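Local coordinates for protein glutamine synthetase (Helicobacter pylori, PDB 5ZLI) that forms a twelve-chain enzyme of the glutamine synthetase I beta type, in which a beta-grasp domain precedes the catalytic domain, at residues 383-386 and 387-391; 111-114 and 115-118; 305-308 and 309-313; 446-449 and 450-453. All coordinates share one frame; numbering follows the deposited sequence.

Interaction 1: 383-386 and 387-391; sequences AILM and AGMDG
Ile384 O is approached by two successive backbone N-H groups. It accepts a hydrogen bond from Gly388 N at 3.1 Å, with an N-H...O angle of 157°, and a weak second one from Ala387 N at 3.3 Å. The N-H of Ala387 is therefore shared, because it also donates to Ala383 O at 3.0 Å. The next bond in the series runs from Met389 N to Leu385 O at 3.0 Å, and Asp390 N makes a weak bond to Met386 O. Apart from the weak Ala387-Ile384 bond, which spans three residues, these are the i to i+4 bonds of an alpha-helix, here the middle and later part of helix 377-393 in the catalytic domain.

On one flank the side chains of Leu385 and Met389 meet, one helical turn apart. The CB of Leu385 leads away from the following turn, but CG lies anti to the backbone N (chi1 175°), which brings the branched end back so that CD1 rests 3.9 Å from Met389 CG. The extended chi2 of Met389 (179°) sets its SD beside Leu385, 4.0 Å from Leu385 CG; the bend at chi3 only turns the terminal methyl. The same methionine packs on His124 and Leu125 of helix 114-128, while Ala383 and Ile384 touch Leu318 of helix 315-322. Asp390 OD2 is hydrogen-bonded to His314 NE2.

With the carbonyls of Ala383, Ile384 and Leu385 bonded inside the helix, and Met386 O held weakly, the apolar Leu385-Met389 flank can pack on neighbouring side chains, and His314 meets the buried carboxylate of Asp390, the polar exception.

Interaction 2: 111-114 and 115-118; sequences EKCP and RSIA
Cys113 lays its side chain alongside that of Ser116, with CB 3.6 Å from Ser116 CB and SG 3.3 Å from Ser116 OG. A chi1 of 168° swings the sulfur over the start of the following turn, where it accepts a weak hydrogen bond from Ser116 N at 3.4 Å. This is an N-cap by a thiol side chain, placed right before helix 114-128, with Pro114 as the first helical residue. The proline has no N-H to offer, and the helix starts without needing one: Ile117 N bonds to Cys113 O at 2.8 Å, with an N-H...O angle of 159°, and Ala118 N to Pro114 O at 2.9 Å.

Ile117 points its CB back toward the loop. Its CG1 and CD1 both come to 3.7 Å from Glu111 O, so the aliphatic branch lies against the backbone that leads into the cap. Arg115 extends elsewhere, and its guanidinium group forms salt bridges with Asp243 through NH1 and with Asp80 through NH2. Glu111 OE2 pairs with Lys106, while Pro114 and Ile117 both pack on Leu379 of helix 377-393.

Interaction 3: 305-308 and 309-313; sequences LHFL and GGVLR
Phe307 and Val311 are set obliquely to one another, and so are Leu308 and Leu312; both pairs are i to i+4 neighbours on helix 302-313, an alpha-helix of the catalytic domain that lies against strands 341-346, 351-355 and 366-368. In the first pair the ring CE1 meets Val311 CG2 at 3.6 Å. The methyl comes at a slant to the ring rather than squarely. Although the CB of Phe307 leads away from the next turn, the ring is carried back because CG lies opposite the backbone N (chi1 -174°). That ring also stacks edge-to-face with Phe292, and both members of the pair touch Phe368 of strand 366-368.

In the second pair the branched ends meet. Leu312 CD1 sits 3.8 Å from Leu308 CG, and Leu308 CD1 is equally close to Leu312 CG, so each isopropyl group lies across the other. Strand residues Tyr344 and Val353 contact both leucines.

Between these side chains the backbone is regular. Gly309 N bonds to Leu305 O and Gly310 N to His306 O, each at 3.0 Å, and neither glycine adds a side chain to the packing. His306 directs its imidazole elsewhere, where ND1 is hydrogen-bonded to Ile396 O. Val311 N makes a nearly straight bond to Phe307 O (N-H...O 167°), approaching close to the line of the carbonyl. Between the two leucines, Leu312 N reaches Leu308 O at 2.7 Å, and Leu312 CG lies 3.4 Å from that same oxygen.

Interaction 4: 446-449 and 450-453; sequences FSEE and FIQA
The side chains of Phe446 and Phe450 lie side by side and point the same way, but their ring planes are steeply inclined, by about 68°, and they meet where Phe446 CD2 comes to 3.9 Å from Phe450 CE2. Each ring meets the other at a slant. The edge of the Phe450 ring, near its plane, is approached by Ser447 O, while Phe446 makes an edge-to-face stack with Phe321. Phe446 lies just before the N-cap residue Ser447, and Phe450 in the first turn of helix 448-466, in the catalytic domain.

A chi1 of 168° turns the Phe450 ring back beside Phe446; its CB is 3.4 Å from Ser447 O. Ser447 OG has a hydrogen bond to Glu111 OE1, which links the helix start to the loop before helix 114-128. The first helical bonds follow: Ile451 N to Ser447 O at 3.2 Å, Gln452 N to Glu448 O at 3.0 Å and Ala453 N to Glu449 O at 2.9 Å.

A second pair of flat groups lies on the more open side. The planes of the Glu448 carboxylate and the Gln452 amide are nearly parallel, 17° apart, but offset, so the amide nitrogen lies well off the carboxylate plane; the two side chains run obliquely across each other. The bend at chi2 in both chains brings the groups together. Glu448 OE1 forms a salt bridge with Lys441, and Glu449 OE2 one with Lys106, so both carboxylates have a cationic partner. Across the first turn, Glu448 OE2 lies 3.2 Å from Gln452 NE2.

How the interactions relate
From the N terminus the order is interaction 2, then 3, 1 and 4. None nests in or crosses another, since each joins residues three to five apart within one continuous stretch and closes no long loop. The ties between them come from packing in space. Helix 302-313 lies against helix 377-393, where Gly388 CA meets Phe307 CE2 at 3.5 Å. Interactions 1 and 4 touch where Met386 CG is 3.9 Å from Phe446 CE1. Interactions 2 and 4 meet where Ile117 CD1 is 3.8 Å from Phe450 CE1. Interactions 2 and 3 do not touch; helix 377-393 bridges the space between the N-terminal ends of helices 114-128 and 448-466 and helix 302-313.

Interaction 1: 383-386 and 387-391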
loop_
_atom_site.group_PDB
_atom_site.type_symbol
_atom_site.label_atom_id
_atom_site.label_comp_id
_atom_site.label_asym_id
_atom_site.label_seq_id
_atom_site.Cartn_x
_atom_site.Cartn_y
_atom_site.Cartn_z
ATOM N N ALA B 383 -16.295 57.071 2.700
ATOM C CA ALA B 383 -15.450 57.689 3.729
ATOM C C ALA B 383 -14.271 58.489 3.142
ATOM O O ALA B 383 -13.935 59.568 3.635
ATOM C CB ALA B 383 -14.963 56.613 4.700
ATOM N N ILE B 384 -13.609 57.974 2.114
ATOM C CA ILE B 384 -12.534 58.749 1.501
ATOM C C ILE B 384 -13.046 60.096 1.025
ATOM O O ILE B 384 -12.382 61.128 1.219
ATOM C CB ILE B 384 -11.870 57.945 0.375
ATOM C CG1 ILE B 384 -10.869 56.978 1.007
ATOM C CG2 ILE B 384 -11.238 58.858 -0.639
ATOM C CD1 ILE B 384 -10.553 55.790 0.166
ATOM N N LEU B 385 -14.239 60.120 0.414
ATOM C CA LEU B 385 -14.765 61.398 -0.053
ATOM C C LEU B 385 -15.143 62.303 1.107
ATOM O O LEU B 385 -14.867 63.499 1.068
ATOM C CB LEU B 385 -15.936 61.188 -0.996
ATOM C CG LEU B 385 -16.556 62.530 -1.386
ATOM C CD1 LEU B 385 -15.611 63.430 -2.198
ATOM C CD2 LEU B 385 -17.853 62.267 -2.183
ATOM N N MET B 386 -15.737 61.756 2.165
ATOM C CA MET B 386 -16.083 62.585 3.320
ATOM C C MET B 386 -14.849 63.165 3.995
ATOM O O MET B 386 -14.933 64.220 4.628
ATOM C CB MET B 386 -16.877 61.796 4.360
ATOM C CG MET B 386 -18.247 61.287 3.953
ATOM S SD MET B 386 -19.445 62.506 3.410
ATOM C CE MET B 386 -19.828 63.358 4.938
ATOM N N ALA B 387 -13.705 62.501 3.893
ATOM C CA ALA B 387 -12.512 63.039 4.529
ATOM C C ALA B 387 -11.833 64.082 3.674
ATOM O O ALA B 387 -11.208 65.007 4.209
ATOM C CB ALA B 387 -11.514 61.934 4.832
ATOM N N GLY B 388 -11.891 63.917 2.353
ATOM C CA GLY B 388 -11.347 64.938 1.488
ATOM C C GLY B 388 -12.162 66.210 1.522
ATOM O O GLY B 388 -11.597 67.309 1.506
ATOM N N MET B 389 -13.480 66.088 1.703
ATOM C CA MET B 389 -14.325 67.277 1.698
ATOM C C MET B 389 -14.123 68.091 2.960
ATOM O O MET B 389 -14.148 69.327 2.916
ATOM C CB MET B 389 -15.797 66.900 1.554
ATOM C CG MET B 389 -16.207 66.453 0.175
ATOM S SD MET B 389 -17.961 66.000 0.132
ATOM C CE MET B 389 -18.678 67.626 0.402
ATOM N N ASP B 390 -13.925 67.420 4.089
ATOM C CA ASP B 390 -13.496 68.123 5.287
ATOM C C ASP B 390 -12.241 68.946 4.999
ATOM O O ASP B 390 -12.122 70.098 5.435
ATOM C CB ASP B 390 -13.235 67.105 6.401
ATOM C CG ASP B 390 -13.352 67.703 7.779
ATOM O OD1 ASP B 390 -14.452 68.190 8.127
ATOM O OD2 ASP B 390 -12.346 67.677 8.513
ATOM N N GLY B 391 -11.327 68.387 4.201
ATOM C CA GLY B 391 -10.102 69.098 3.863
ATOM C C GLY B 391 -10.356 70.389 3.109
ATOM O O GLY B 391 -9.682 71.397 3.342
#

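Interaction 2: 111-114 and 115-118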
loop_
_atom_site.group_PDB
_atom_site.type_symbol
_atom_site.label_atom_id
_atom_site.label_comp_id
_atom_site.label_asym_id
_atom_site.label_seq_id
_atom_site.Cartn_x
_atom_site.Cartn_y
_atom_site.Cartn_z
ATOM N N GLU B 111 -30.134 53.426 6.822
ATOM C CA GLU B 111 -28.940 54.191 7.148
ATOM C C GLU B 111 -27.720 53.297 7.364
ATOM O O GLU B 111 -26.594 53.809 7.378
ATOM C CB GLU B 111 -29.235 55.100 8.356
ATOM C CG GLU B 111 -29.422 54.396 9.712
ATOM C CD GLU B 111 -30.047 55.308 10.762
ATOM O OE1 GLU B 111 -29.412 56.303 11.135
ATOM O OE2 GLU B 111 -31.182 55.028 11.221
ATOM N N LYS B 112 -27.907 51.976 7.465
ATOM C CA LYS B 112 -26.801 51.034 7.631
ATOM C C LYS B 112 -26.561 50.207 6.379
ATOM O O LYS B 112 -25.718 49.300 6.395
ATOM C CB LYS B 112 -27.064 50.108 8.825
ATOM C CG LYS B 112 -27.225 50.825 10.150
ATOM C CD LYS B 112 -27.066 49.909 11.350
ATOM C CE LYS B 112 -28.330 49.144 11.628
ATOM N NZ LYS B 112 -28.275 48.529 12.984
ATOM N N CYS B 113 -27.217 50.569 5.270
ATOM C CA CYS B 113 -26.990 49.921 3.990
ATOM C C CYS B 113 -25.785 50.595 3.346
ATOM O O CYS B 113 -25.874 51.768 2.982
ATOM C CB CYS B 113 -28.222 50.029 3.097
ATOM S SG CYS B 113 -27.902 49.547 1.377
ATOM N N PRO B 114 -24.660 49.899 3.181
ATOM C CA PRO B 114 -23.458 50.557 2.669
ATOM C C PRO B 114 -23.656 51.216 1.320
ATOM O O PRO B 114 -23.122 52.307 1.072
ATOM C CB PRO B 114 -22.454 49.407 2.587
ATOM C CG PRO B 114 -22.946 48.395 3.511
ATOM C CD PRO B 114 -24.429 48.469 3.435
ATOM N N ARG B 115 -24.322 50.533 0.394
ATOM C CA ARG B 115 -24.583 51.162 -0.891
ATOM C C ARG B 115 -25.500 52.395 -0.743
ATOM O O ARG B 115 -25.386 53.351 -1.527
ATOM C CB ARG B 115 -25.141 50.111 -1.842
ATOM C CG ARG B 115 -25.097 50.541 -3.242
ATOM C CD ARG B 115 -25.504 49.470 -4.216
ATOM N NE ARG B 115 -26.604 50.031 -4.986
ATOM C CZ ARG B 115 -26.502 50.572 -6.196
ATOM N NH1 ARG B 115 -25.342 50.606 -6.822
ATOM N NH2 ARG B 115 -27.576 51.083 -6.774
ATOM N N SER B 116 -26.392 52.407 0.268
ATOM C CA SER B 116 -27.178 53.607 0.571
ATOM C C SER B 116 -26.289 54.722 1.115
ATOM O O SER B 116 -26.503 55.906 0.824
ATOM C CB SER B 116 -28.286 53.289 1.572
ATOM O OG SER B 116 -29.341 52.543 1.003
ATOM N N ILE B 117 -25.330 54.366 1.968
ATOM C CA ILE B 117 -24.338 55.339 2.404
ATOM C C ILE B 117 -23.611 55.942 1.204
ATOM O O ILE B 117 -23.433 57.160 1.127
ATOM C CB ILE B 117 -23.353 54.689 3.403
ATOM C CG1 ILE B 117 -24.093 54.295 4.694
ATOM C CG2 ILE B 117 -22.110 55.590 3.679
ATOM C CD1 ILE B 117 -23.245 53.563 5.745
ATOM N N ALA B 118 -23.244 55.116 0.217
ATOM C CA ALA B 118 -22.429 55.604 -0.896
ATOM C C ALA B 118 -23.162 56.595 -1.766
ATOM O O ALA B 118 -22.513 57.399 -2.433
ATOM C CB ALA B 118 -21.933 54.450 -1.771
#

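Interaction 3: 305-308 and 309-313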
loop_
_atom_site.group_PDB
_atom_site.type_symbol
_atom_site.label_atom_id
_atom_site.label_comp_id
_atom_site.label_asym_id
_atom_site.label_seq_id
_atom_site.Cartn_x
_atom_site.Cartn_y
_atom_site.Cartn_z
ATOM N N LEU B 305 -4.985 69.881 -2.971
ATOM C CA LEU B 305 -4.062 69.725 -1.850
ATOM C C LEU B 305 -4.775 69.846 -0.515
ATOM O O LEU B 305 -4.367 69.208 0.463
ATOM C CB LEU B 305 -2.946 70.762 -1.912
ATOM C CG LEU B 305 -1.791 70.442 -2.832
ATOM C CD1 LEU B 305 -1.114 71.731 -3.205
ATOM C CD2 LEU B 305 -0.851 69.513 -2.105
ATOM N N HIS B 306 -5.827 70.667 -0.456
ATOM C CA HIS B 306 -6.668 70.706 0.731
ATOM C C HIS B 306 -7.448 69.406 0.871
ATOM O O HIS B 306 -7.559 68.856 1.974
ATOM C CB HIS B 306 -7.585 71.934 0.681
ATOM C CG HIS B 306 -6.872 73.236 0.922
ATOM N ND1 HIS B 306 -5.831 73.366 1.820
ATOM C CD2 HIS B 306 -7.034 74.455 0.359
ATOM C CE1 HIS B 306 -5.391 74.610 1.804
ATOM N NE2 HIS B 306 -6.102 75.290 0.923
ATOM N N PHE B 307 -7.948 68.868 -0.240
ATOM C CA PHE B 307 -8.528 67.529 -0.197
ATOM C C PHE B 307 -7.556 66.510 0.424
ATOM O O PHE B 307 -7.916 65.768 1.349
ATOM C CB PHE B 307 -8.923 67.117 -1.616
ATOM C CG PHE B 307 -9.654 65.824 -1.693
ATOM C CD1 PHE B 307 -8.989 64.626 -1.576
ATOM C CD2 PHE B 307 -11.007 65.809 -1.915
ATOM C CE1 PHE B 307 -9.655 63.466 -1.670
ATOM C CE2 PHE B 307 -11.682 64.633 -2.008
ATOM C CZ PHE B 307 -11.009 63.464 -1.886
ATOM N N LEU B 308 -6.312 66.477 -0.069
ATOM C CA LEU B 308 -5.324 65.529 0.433
ATOM C C LEU B 308 -5.033 65.719 1.914
ATOM O O LEU B 308 -4.823 64.739 2.645
ATOM C CB LEU B 308 -4.033 65.654 -0.375
ATOM C CG LEU B 308 -2.825 64.947 0.244
ATOM C CD1 LEU B 308 -3.065 63.470 0.190
ATOM C CD2 LEU B 308 -1.530 65.312 -0.495
ATOM N N GLY B 309 -4.937 66.977 2.359
ATOM C CA GLY B 309 -4.738 67.242 3.774
ATOM C C GLY B 309 -5.863 66.686 4.625
ATOM O O GLY B 309 -5.636 66.206 5.737
ATOM N N GLY B 310 -7.096 66.740 4.111
ATOM C CA GLY B 310 -8.208 66.193 4.868
ATOM C C GLY B 310 -8.141 64.683 4.932
ATOM O O GLY B 310 -8.305 64.093 6.003
ATOM N N VAL B 311 -7.810 64.050 3.804
ATOM C CA VAL B 311 -7.599 62.607 3.777
ATOM C C VAL B 311 -6.439 62.219 4.688
ATOM O O VAL B 311 -6.514 61.221 5.410
ATOM C CB VAL B 311 -7.380 62.128 2.329
ATOM C CG1 VAL B 311 -6.710 60.763 2.320
ATOM C CG2 VAL B 311 -8.703 62.094 1.574
ATOM N N LEU B 312 -5.349 62.997 4.675
ATOM C CA LEU B 312 -4.206 62.692 5.540
ATOM C C LEU B 312 -4.514 62.930 7.014
ATOM O O LEU B 312 -3.972 62.224 7.871
ATOM C CB LEU B 312 -2.965 63.496 5.120
ATOM C CG LEU B 312 -2.265 62.949 3.869
ATOM C CD1 LEU B 312 -1.115 63.841 3.401
ATOM C CD2 LEU B 312 -1.798 61.482 4.086
ATOM N N ARG B 313 -5.325 63.952 7.336
ATOM C CA ARG B 313 -5.611 64.277 8.735
ATOM C C ARG B 313 -6.392 63.167 9.394
ATOM O O ARG B 313 -6.043 62.708 10.490
ATOM C CB ARG B 313 -6.417 65.570 8.854
ATOM C CG ARG B 313 -6.813 65.897 10.295
ATOM C CD ARG B 313 -5.654 66.482 11.119
ATOM N NE ARG B 313 -5.183 67.744 10.544
ATOM C CZ ARG B 313 -5.782 68.920 10.713
ATOM N NH1 ARG B 313 -6.876 69.019 11.454
ATOM N NH2 ARG B 313 -5.282 69.997 10.136
#

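Interaction 4: 446-449 and 450-453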
loop_
_atom_site.group_PDB
_atom_site.type_symbol
_atom_site.label_atom_id
_atom_site.label_comp_id
_atom_site.label_asym_id
_atom_site.label_seq_id
_atom_site.Cartn_x
_atom_site.Cartn_y
_atom_site.Cartn_z
ATOM N N PHE B 446 -22.893 59.101 7.553
ATOM C CA PHE B 446 -22.599 57.987 8.440
ATOM C C PHE B 446 -23.364 58.311 9.723
ATOM O O PHE B 446 -22.891 59.059 10.576
ATOM C CB PHE B 446 -21.074 57.861 8.688
ATOM C CG PHE B 446 -20.270 57.389 7.482
ATOM C CD1 PHE B 446 -20.152 58.176 6.341
ATOM C CD2 PHE B 446 -19.559 56.204 7.529
ATOM C CE1 PHE B 446 -19.415 57.761 5.274
ATOM C CE2 PHE B 446 -18.802 55.794 6.457
ATOM C CZ PHE B 446 -18.735 56.577 5.331
ATOM N N SER B 447 -24.564 57.776 9.854
ATOM C CA SER B 447 -25.293 57.979 11.097
ATOM C C SER B 447 -24.586 57.263 12.250
ATOM O O SER B 447 -23.864 56.284 12.057
ATOM C CB SER B 447 -26.723 57.502 10.940
ATOM O OG SER B 447 -26.805 56.113 11.119
ATOM N N GLU B 448 -24.784 57.764 13.467
ATOM C CA GLU B 448 -24.036 57.209 14.590
ATOM C C GLU B 448 -24.456 55.783 14.894
ATOM O O GLU B 448 -23.608 54.957 15.252
ATOM C CB GLU B 448 -24.183 58.088 15.828
ATOM C CG GLU B 448 -23.594 57.476 17.110
ATOM C CD GLU B 448 -22.152 57.823 17.400
ATOM O OE1 GLU B 448 -21.524 58.560 16.598
ATOM O OE2 GLU B 448 -21.663 57.353 18.461
ATOM N N GLU B 449 -25.750 55.466 14.771
ATOM C CA GLU B 449 -26.162 54.074 14.932
ATOM C C GLU B 449 -25.300 53.162 14.067
ATOM O O GLU B 449 -24.699 52.207 14.570
ATOM C CB GLU B 449 -27.647 53.917 14.622
ATOM C CG GLU B 449 -28.486 53.961 15.898
ATOM C CD GLU B 449 -29.891 54.522 15.707
ATOM O OE1 GLU B 449 -30.464 55.048 16.695
ATOM O OE2 GLU B 449 -30.422 54.435 14.580
ATOM N N PHE B 450 -25.153 53.495 12.782
ATOM C CA PHE B 450 -24.285 52.696 11.914
ATOM C C PHE B 450 -22.863 52.578 12.476
ATOM O O PHE B 450 -22.323 51.473 12.550
ATOM C CB PHE B 450 -24.239 53.274 10.489
ATOM C CG PHE B 450 -23.145 52.664 9.620
ATOM C CD1 PHE B 450 -23.326 51.443 8.993
ATOM C CD2 PHE B 450 -21.911 53.288 9.485
ATOM C CE1 PHE B 450 -22.312 50.884 8.221
ATOM C CE2 PHE B 450 -20.917 52.721 8.729
ATOM C CZ PHE B 450 -21.117 51.515 8.106
ATOM N N ILE B 451 -22.235 53.701 12.852
ATOM C CA ILE B 451 -20.843 53.671 13.312
ATOM C C ILE B 451 -20.693 52.728 14.482
ATOM O O ILE B 451 -19.697 52.011 14.607
ATOM C CB ILE B 451 -20.346 55.074 13.712
ATOM C CG1 ILE B 451 -20.099 55.982 12.498
ATOM C CG2 ILE B 451 -19.109 54.983 14.621
ATOM C CD1 ILE B 451 -19.900 57.468 12.879
ATOM N N GLN B 452 -21.660 52.737 15.382
ATOM C CA GLN B 452 -21.569 51.844 16.520
ATOM C C GLN B 452 -21.795 50.414 16.067
ATOM O O GLN B 452 -21.091 49.501 16.510
ATOM C CB GLN B 452 -22.579 52.308 17.572
ATOM C CG GLN B 452 -22.237 53.708 18.110
ATOM C CD GLN B 452 -21.019 53.712 19.043
ATOM O OE1 GLN B 452 -20.929 52.873 19.943
ATOM N NE2 GLN B 452 -20.088 54.646 18.832
ATOM N N ALA B 453 -22.681 50.217 15.092
ATOM C CA ALA B 453 -22.816 48.889 14.513
ATOM C C ALA B 453 -21.509 48.471 13.841
ATOM O O ALA B 453 -20.971 47.401 14.123
ATOM C CB ALA B 453 -23.980 48.867 13.514
#